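Local structure of endoglucanase (Thermotoga maritima, 2FVG) at residues K54-S59 / P213-V218; A170-L175 / F191-Q196. The protein probably acts as a metal-dependent aminopeptidase of the M42 family, thought to use two divalent metal cations per subunit, despite its name of endoglucanase. All blocks are in the same frame, centred on the assembly; numbering follows the deposited sequence.

From the N terminus the chain passes two helices and short strands before strand 55-61; much later strand 215-224 pairs with it at contact 1, closing a loop of some 150 residues. Contact 2 is nested inside that loop: helix 166-180 is followed after a short link by strand 187-194, which returns beneath it, with only 15 residues between the two segments. The contacts share the mixed sheet, where strand 55-61 lies between strands 187-194 and 215-224 and is parallel to both. They meet directly, through the probable hydrogen bond from Val192 N to Val58 O and the packing of Val58 CG1 on Leu175 CD2. Contact 1 joins strand to strand; contact 2 fastens a helix to the sheet.

Contact 1 of 2, residues K54-S59 / P213-V218; sequences KKLLVS and PTCAIV
Residues 55-59 and 215-218 run side by side as parallel neighbours, 19° apart, in the central mixed sheet of the M42 peptidase fold. Their ladder begins where Thr214 N donates to Lys55 O (2.9 Å). Leu57 is then gripped twice, its N giving to Cys215 O and its O accepting from Ile217 N, and Ser59 N gives to Ile217 O, after which the pairing runs on to Val219. The Leu57 oxygen also takes a CA-H...O contact from Ala216 CA at 3.1 Å. On one face Leu57 lies alongside Pro213, both pointing the same way, with CD2 against Pro213 CG (3.8 Å) and, a little more loosely, against Ala216 CB. On the other face Leu56 holds its CG anti to the backbone N (chi1 172°), and its CD1 reaches both Cys215 SG at 3.9 Å and Ile217 CD1 at 4.1 Å. Helices 316-332 and 334-337 cover this face, Val330 and Val336 touching Leu56. Toward the C-terminal end of both segments, Val218 lies close to His61 and Glu220, predicted metal ligands carried by these same two strands, and Ser59 OG bonds to Tyr293 OH. Beside the first rung the Thr214 side chain crosses that of Lys54, its OG1 3.3 Å from Lys54 CB. A water bridges the segments here, accepting from Lys55 N at 3.1 Å and hydrogen-bonded to Thr214 OG1 at 2.6 Å.

Contact 2 of 2, residues A170-L175 / F191-Q196; sequences AGCSVL and FVFTVQ
The ring of Phe193 meets a backbone oxygen and a sulfur at its edge: Cys172 O lies in the ring plane, 3.6 Å from CE2, and Cys172 SG sits 4.1 Å from CD2. The sulfur is 90° off the ring normal, so this sulfur-aromatic contact is made at the rim, with no sulfur over the face. With SG anti to its carbonyl carbon, beside the backbone N, the Cys172 thiol comes to the CD2 rim of the ring. Leu175 treats the same ring differently. Its CD1 stands over the face toward the CE2-CZ side, 4.3 Å from the centroid and 28° off the normal, in a CH-pi contact, while its CB approaches CZ obliquely at 3.6 Å. The Leu175 and Phe193 side chains lie alongside one another, pointing opposite ways. Helix 166-180 here packs on strand 187-194 of the mixed sheet, as helices do on the sheet of an alpha/beta domain, the axes of residues 170-175 and 191-194 approaching to 9.6 Å and running nearly antiparallel (155°). The other branch of Leu175, CD2, reaches the edge of the Phe191 ring, 4.3 Å from its CD2, and the leucine also rests on Val58 and Ala60 of the adjoining strand 55-61. An alanine in place of Phe193 would probably open a gap beneath Leu175 CB and CD1 and leave Cys172 SG without its aromatic neighbour. Ile24 of helix 18-28 touches both Cys172 and Phe193, and Ile28 adds to the packing on the ring. One residue on, Thr194 OG1 hydrogen-bonds to ND1 of His61, a predicted metal ligand, which the threonine would thereby help to orient.

Contact 1 of 2, residues K54-S59 / P213-V218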
ATOM      1  N   LYS A  54      -7.195  26.379  -0.260  1.00 32.04           N
ATOM      2  CA  LYS A  54      -6.225  25.448  -0.835  1.00 32.95           C
ATOM      3  C   LYS A  54      -6.535  24.041  -0.329  1.00 33.10           C
ATOM      4  O   LYS A  54      -7.184  23.857   0.707  1.00 32.75           O
ATOM      5  CB  LYS A  54      -4.796  25.866  -0.488  1.00 33.98           C
ATOM      6  CG  LYS A  54      -4.437  27.265  -0.997  1.00 35.66           C
ATOM      7  CD  LYS A  54      -3.219  27.860  -0.312  1.00 44.82           C
ATOM      8  CE  LYS A  54      -2.962  29.268  -0.811  1.00 48.52           C
ATOM      9  NZ  LYS A  54      -1.853  29.932  -0.066  1.00 60.98           N
ATOM     10  N   LYS A  55      -6.091  23.046  -1.083  1.00 32.69           N
ATOM     11  CA  LYS A  55      -6.351  21.666  -0.745  1.00 29.85           C
ATOM     12  C   LYS A  55      -5.055  20.858  -0.722  1.00 31.10           C
ATOM     13  O   LYS A  55      -4.207  21.019  -1.595  1.00 32.78           O
ATOM     14  CB  LYS A  55      -7.321  21.101  -1.762  1.00 30.16           C
ATOM     15  CG  LYS A  55      -8.717  21.700  -1.667  1.00 30.70           C
ATOM     16  CD  LYS A  55      -9.493  21.600  -2.952  1.00 36.18           C
ATOM     17  CE  LYS A  55      -8.941  22.598  -3.979  1.00 30.21           C
ATOM     18  NZ  LYS A  55      -9.740  22.531  -5.224  1.00 39.82           N
ATOM     19  N   LEU A  56      -4.894  20.019   0.298  1.00 30.38           N
ATOM     20  CA  LEU A  56      -3.749  19.129   0.383  1.00 29.80           C
ATOM     21  C   LEU A  56      -4.285  17.750   0.071  1.00 29.51           C
ATOM     22  O   LEU A  56      -5.347  17.375   0.544  1.00 29.77           O
ATOM     23  CB  LEU A  56      -3.144  19.130   1.780  1.00 27.60           C
ATOM     24  CG  LEU A  56      -2.044  18.114   2.138  1.00 23.81           C
ATOM     25  CD1 LEU A  56      -0.750  18.338   1.389  1.00 20.96           C
ATOM     26  CD2 LEU A  56      -1.760  18.198   3.625  1.00 27.33           C
ATOM     27  N   LEU A  57      -3.551  17.002  -0.728  1.00 29.50           N
ATOM     28  CA  LEU A  57      -3.929  15.623  -1.055  1.00 31.37           C
ATOM     29  C   LEU A  57      -2.909  14.663  -0.425  1.00 30.58           C
ATOM     30  O   LEU A  57      -1.708  14.825  -0.620  1.00 33.11           O
ATOM     31  CB  LEU A  57      -3.931  15.463  -2.568  1.00 28.88           C
ATOM     32  CG  LEU A  57      -4.022  14.075  -3.211  1.00 35.88           C
ATOM     33  CD1 LEU A  57      -5.308  13.404  -2.885  1.00 35.75           C
ATOM     34  CD2 LEU A  57      -3.886  14.206  -4.724  1.00 35.00           C
ATOM     35  N   VAL A  58      -3.369  13.671   0.331  1.00 30.73           N
ATOM     36  CA  VAL A  58      -2.453  12.697   0.956  1.00 30.42           C
ATOM     37  C   VAL A  58      -2.921  11.333   0.485  1.00 30.65           C
ATOM     38  O   VAL A  58      -4.062  10.978   0.728  1.00 31.74           O
ATOM     39  CB  VAL A  58      -2.485  12.801   2.500  1.00 29.94           C
ATOM     40  CG1 VAL A  58      -1.533  11.777   3.151  1.00 28.27           C
ATOM     41  CG2 VAL A  58      -2.113  14.211   2.946  1.00 31.35           C
ATOM     42  N   SER A  59      -2.079  10.558  -0.197  1.00 29.48           N
ATOM     43  CA  SER A  59      -2.593   9.276  -0.700  1.00 30.14           C
ATOM     44  C   SER A  59      -1.798   7.984  -0.393  1.00 28.95           C
ATOM     45  O   SER A  59      -0.597   8.026  -0.155  1.00 26.81           O
ATOM     46  CB  SER A  59      -2.857   9.380  -2.206  1.00 27.62           C
ATOM     47  OG  SER A  59      -1.647   9.480  -2.894  1.00 33.00           O
ATOM     48  N   PRO A 213      -5.731  19.655  -6.274  1.00 27.03           N
ATOM     49  CA  PRO A 213      -4.969  19.978  -5.068  1.00 25.12           C
ATOM     50  C   PRO A 213      -3.838  20.968  -5.315  1.00 26.70           C
ATOM     51  O   PRO A 213      -3.309  21.035  -6.426  1.00 25.91           O
ATOM     52  CB  PRO A 213      -4.396  18.619  -4.633  1.00 25.04           C
ATOM     53  CG  PRO A 213      -4.384  17.753  -5.894  1.00 26.31           C
ATOM     54  CD  PRO A 213      -5.432  18.306  -6.810  1.00 24.13           C
ATOM     55  N   THR A 214      -3.475  21.741  -4.292  1.00 24.10           N
ATOM     56  CA  THR A 214      -2.325  22.654  -4.391  1.00 25.27           C
ATOM     57  C   THR A 214      -1.058  21.785  -4.433  1.00 27.20           C
ATOM     58  O   THR A 214      -0.117  22.048  -5.195  1.00 29.65           O
ATOM     59  CB  THR A 214      -2.295  23.637  -3.187  1.00 24.45           C
ATOM     60  OG1 THR A 214      -3.489  24.409  -3.198  1.00 28.33           O
ATOM     61  CG2 THR A 214      -1.123  24.582  -3.253  1.00 23.61           C
ATOM     62  N   CYS A 215      -1.042  20.734  -3.612  1.00 27.93           N
ATOM     63  CA  CYS A 215       0.070  19.795  -3.579  1.00 30.55           C
ATOM     64  C   CYS A 215      -0.348  18.490  -2.929  1.00 29.75           C
ATOM     65  O   CYS A 215      -1.401  18.418  -2.303  1.00 29.24           O
ATOM     66  CB  CYS A 215       1.280  20.390  -2.863  1.00 32.97           C
ATOM     67  SG  CYS A 215       1.014  20.692  -1.141  1.00 41.46           S
ATOM     68  N   ALA A 216       0.505  17.478  -3.062  1.00 29.01           N
ATOM     69  CA  ALA A 216       0.233  16.130  -2.590  1.00 28.11           C
ATOM     70  C   ALA A 216       1.392  15.529  -1.779  1.00 30.24           C
ATOM     71  O   ALA A 216       2.557  15.886  -1.967  1.00 31.60           O
ATOM     72  CB  ALA A 216      -0.068  15.231  -3.819  1.00 26.16           C
ATOM     73  N   ILE A 217       1.060  14.617  -0.874  1.00 28.98           N
ATOM     74  CA  ILE A 217       2.056  13.855  -0.115  1.00 27.72           C
ATOM     75  C   ILE A 217       1.682  12.419  -0.432  1.00 27.38           C
ATOM     76  O   ILE A 217       0.545  12.030  -0.199  1.00 26.27           O
ATOM     77  CB  ILE A 217       1.934  14.110   1.407  1.00 27.75           C
ATOM     78  CG1 ILE A 217       2.339  15.537   1.758  1.00 30.16           C
ATOM     79  CG2 ILE A 217       2.858  13.188   2.219  1.00 30.00           C
ATOM     80  CD1 ILE A 217       1.999  15.879   3.223  1.00 28.53           C
ATOM     81  N   VAL A 218       2.588  11.654  -1.041  1.00 27.44           N
ATOM     82  CA  VAL A 218       2.336  10.238  -1.304  1.00 23.91           C
ATOM     83  C   VAL A 218       3.014   9.432  -0.175  1.00 28.03           C
ATOM     84  O   VAL A 218       4.195   9.618   0.113  1.00 29.64           O
ATOM     85  CB  VAL A 218       2.868   9.821  -2.713  1.00 26.33           C
ATOM     86  CG1 VAL A 218       2.520   8.396  -2.998  1.00 25.30           C
ATOM     87  CG2 VAL A 218       2.267  10.723  -3.784  1.00 25.01           C
TER
HETATM   88  O   HOH W   1      -5.862  23.728  -4.094  1.00 46.53           O

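Contact 2 of 2, residues A170-L175 / F191-Q196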
ATOM      1  N   ALA A 170       0.646  -0.643   4.758  1.00 27.87           N
ATOM      2  CA  ALA A 170       1.154   0.133   5.922  1.00 28.97           C
ATOM      3  C   ALA A 170       0.851   1.615   5.706  1.00 27.50           C
ATOM      4  O   ALA A 170       0.548   2.335   6.649  1.00 30.09           O
ATOM      5  CB  ALA A 170       2.668  -0.074   6.135  1.00 29.75           C
ATOM      6  N   GLY A 171       0.960   2.072   4.454  1.00 26.74           N
ATOM      7  CA  GLY A 171       0.635   3.451   4.093  1.00 25.56           C
ATOM      8  C   GLY A 171      -0.830   3.763   4.367  1.00 25.26           C
ATOM      9  O   GLY A 171      -1.152   4.823   4.928  1.00 28.36           O
ATOM     10  N   CYS A 172      -1.716   2.838   4.010  1.00 22.62           N
ATOM     11  CA  CYS A 172      -3.166   2.969   4.279  1.00 26.10           C
ATOM     12  C   CYS A 172      -3.428   3.051   5.778  1.00 27.06           C
ATOM     13  O   CYS A 172      -4.227   3.868   6.236  1.00 26.64           O
ATOM     14  CB  CYS A 172      -3.948   1.768   3.759  1.00 27.26           C
ATOM     15  SG  CYS A 172      -4.034   1.551   1.973  1.00 30.77           S
ATOM     16  N   SER A 173      -2.747   2.191   6.529  1.00 26.79           N
ATOM     17  CA  SER A 173      -2.884   2.121   7.979  1.00 26.74           C
ATOM     18  C   SER A 173      -2.432   3.443   8.632  1.00 26.05           C
ATOM     19  O   SER A 173      -3.058   3.941   9.578  1.00 30.65           O
ATOM     20  CB  SER A 173      -2.067   0.921   8.480  1.00 28.27           C
ATOM     21  OG  SER A 173      -2.109   0.819   9.888  1.00 26.65           O
ATOM     22  N   VAL A 174      -1.352   4.008   8.109  1.00 26.52           N
ATOM     23  CA  VAL A 174      -0.831   5.286   8.571  1.00 29.69           C
ATOM     24  C   VAL A 174      -1.900   6.367   8.451  1.00 29.71           C
ATOM     25  O   VAL A 174      -2.090   7.130   9.378  1.00 27.39           O
ATOM     26  CB  VAL A 174       0.438   5.732   7.807  1.00 30.64           C
ATOM     27  CG1 VAL A 174       0.863   7.147   8.234  1.00 35.46           C
ATOM     28  CG2 VAL A 174       1.572   4.779   8.068  1.00 30.19           C
ATOM     29  N   LEU A 175      -2.586   6.414   7.306  1.00 29.73           N
ATOM     30  CA  LEU A 175      -3.625   7.413   7.038  1.00 29.27           C
ATOM     31  C   LEU A 175      -4.797   7.251   7.970  1.00 30.22           C
ATOM     32  O   LEU A 175      -5.283   8.231   8.516  1.00 28.29           O
ATOM     33  CB  LEU A 175      -4.105   7.352   5.592  1.00 29.01           C
ATOM     34  CG  LEU A 175      -3.050   7.593   4.501  1.00 34.53           C
ATOM     35  CD1 LEU A 175      -3.748   7.916   3.206  1.00 31.60           C
ATOM     36  CD2 LEU A 175      -2.109   8.717   4.870  1.00 34.83           C
ATOM     37  N   PHE A 191      -7.766  12.614   2.070  1.00 28.27           N
ATOM     38  CA  PHE A 191      -7.038  11.374   2.279  1.00 29.43           C
ATOM     39  C   PHE A 191      -7.568  10.430   1.216  1.00 29.11           C
ATOM     40  O   PHE A 191      -8.749  10.081   1.207  1.00 33.80           O
ATOM     41  CB  PHE A 191      -7.256  10.837   3.693  1.00 29.80           C
ATOM     42  CG  PHE A 191      -6.648  11.700   4.749  1.00 30.75           C
ATOM     43  CD1 PHE A 191      -7.324  12.808   5.235  1.00 35.36           C
ATOM     44  CD2 PHE A 191      -5.363  11.432   5.231  1.00 33.89           C
ATOM     45  CE1 PHE A 191      -6.742  13.619   6.211  1.00 36.79           C
ATOM     46  CE2 PHE A 191      -4.783  12.227   6.208  1.00 34.31           C
ATOM     47  CZ  PHE A 191      -5.468  13.319   6.697  1.00 36.31           C
ATOM     48  N   VAL A 192      -6.706  10.040   0.293  1.00 28.08           N
ATOM     49  CA  VAL A 192      -7.146   9.192  -0.812  1.00 26.03           C
ATOM     50  C   VAL A 192      -6.531   7.794  -0.750  1.00 26.77           C
ATOM     51  O   VAL A 192      -5.333   7.653  -0.533  1.00 26.54           O
ATOM     52  CB  VAL A 192      -6.897   9.902  -2.176  1.00 27.18           C
ATOM     53  CG1 VAL A 192      -7.430   9.050  -3.359  1.00 25.64           C
ATOM     54  CG2 VAL A 192      -7.614  11.263  -2.184  1.00 27.69           C
ATOM     55  N   PHE A 193      -7.360   6.759  -0.970  1.00 27.72           N
ATOM     56  CA  PHE A 193      -6.913   5.375  -0.921  1.00 22.34           C
ATOM     57  C   PHE A 193      -7.188   4.888  -2.337  1.00 23.65           C
ATOM     58  O   PHE A 193      -8.344   4.760  -2.756  1.00 23.04           O
ATOM     59  CB  PHE A 193      -7.690   4.602   0.147  1.00 20.70           C
ATOM     60  CG  PHE A 193      -7.556   5.198   1.540  1.00 14.37           C
ATOM     61  CD1 PHE A 193      -8.348   6.264   1.936  1.00 18.36           C
ATOM     62  CD2 PHE A 193      -6.628   4.673   2.435  1.00 13.64           C
ATOM     63  CE1 PHE A 193      -8.189   6.847   3.264  1.00 22.18           C
ATOM     64  CE2 PHE A 193      -6.457   5.242   3.753  1.00 28.18           C
ATOM     65  CZ  PHE A 193      -7.249   6.318   4.144  1.00 21.02           C
ATOM     66  N   THR A 194      -6.118   4.621  -3.069  1.00 24.14           N
ATOM     67  CA  THR A 194      -6.245   4.409  -4.490  1.00 24.92           C
ATOM     68  C   THR A 194      -6.333   2.964  -4.923  1.00 25.36           C
ATOM     69  O   THR A 194      -5.997   2.032  -4.187  1.00 22.45           O
ATOM     70  CB  THR A 194      -5.073   5.083  -5.236  1.00 29.13           C
ATOM     71  OG1 THR A 194      -3.861   4.386  -4.939  1.00 32.27           O
ATOM     72  CG2 THR A 194      -4.917   6.532  -4.805  1.00 27.30           C
ATOM     73  N   VAL A 195      -6.726   2.796  -6.174  1.00 26.00           N
ATOM     74  CA  VAL A 195      -6.898   1.500  -6.743  1.00 26.15           C
ATOM     75  C   VAL A 195      -6.093   1.470  -8.040  1.00 31.28           C
ATOM     76  O   VAL A 195      -5.653   2.513  -8.506  1.00 32.69           O
ATOM     77  CB  VAL A 195      -8.404   1.302  -7.098  1.00 27.45           C
ATOM     78  CG1 VAL A 195      -9.264   1.330  -5.857  1.00 21.23           C
ATOM     79  CG2 VAL A 195      -8.902   2.353  -8.139  1.00 28.31           C
ATOM     80  N   GLN A 196      -5.877   0.295  -8.614  1.00 33.76           N
ATOM     81  CA  GLN A 196      -5.323   0.260  -9.963  1.00 40.23           C
ATOM     82  C   GLN A 196      -6.485   0.432 -10.954  1.00 44.56           C
ATOM     83  O   GLN A 196      -7.500  -0.272 -10.870  1.00 44.83           O
ATOM     84  CB  GLN A 196      -4.559  -1.031 -10.259  1.00 39.12           C
ATOM     85  CG  GLN A 196      -4.228  -1.212 -11.756  1.00 46.29           C
ATOM     86  CD  GLN A 196      -3.105  -2.191 -12.009  1.00 56.69           C
ATOM     87  OE1 GLN A 196      -3.323  -3.273 -12.562  1.00 58.14           O
ATOM     88  NE2 GLN A 196      -1.894  -1.834 -11.575  1.00 61.28           N
TER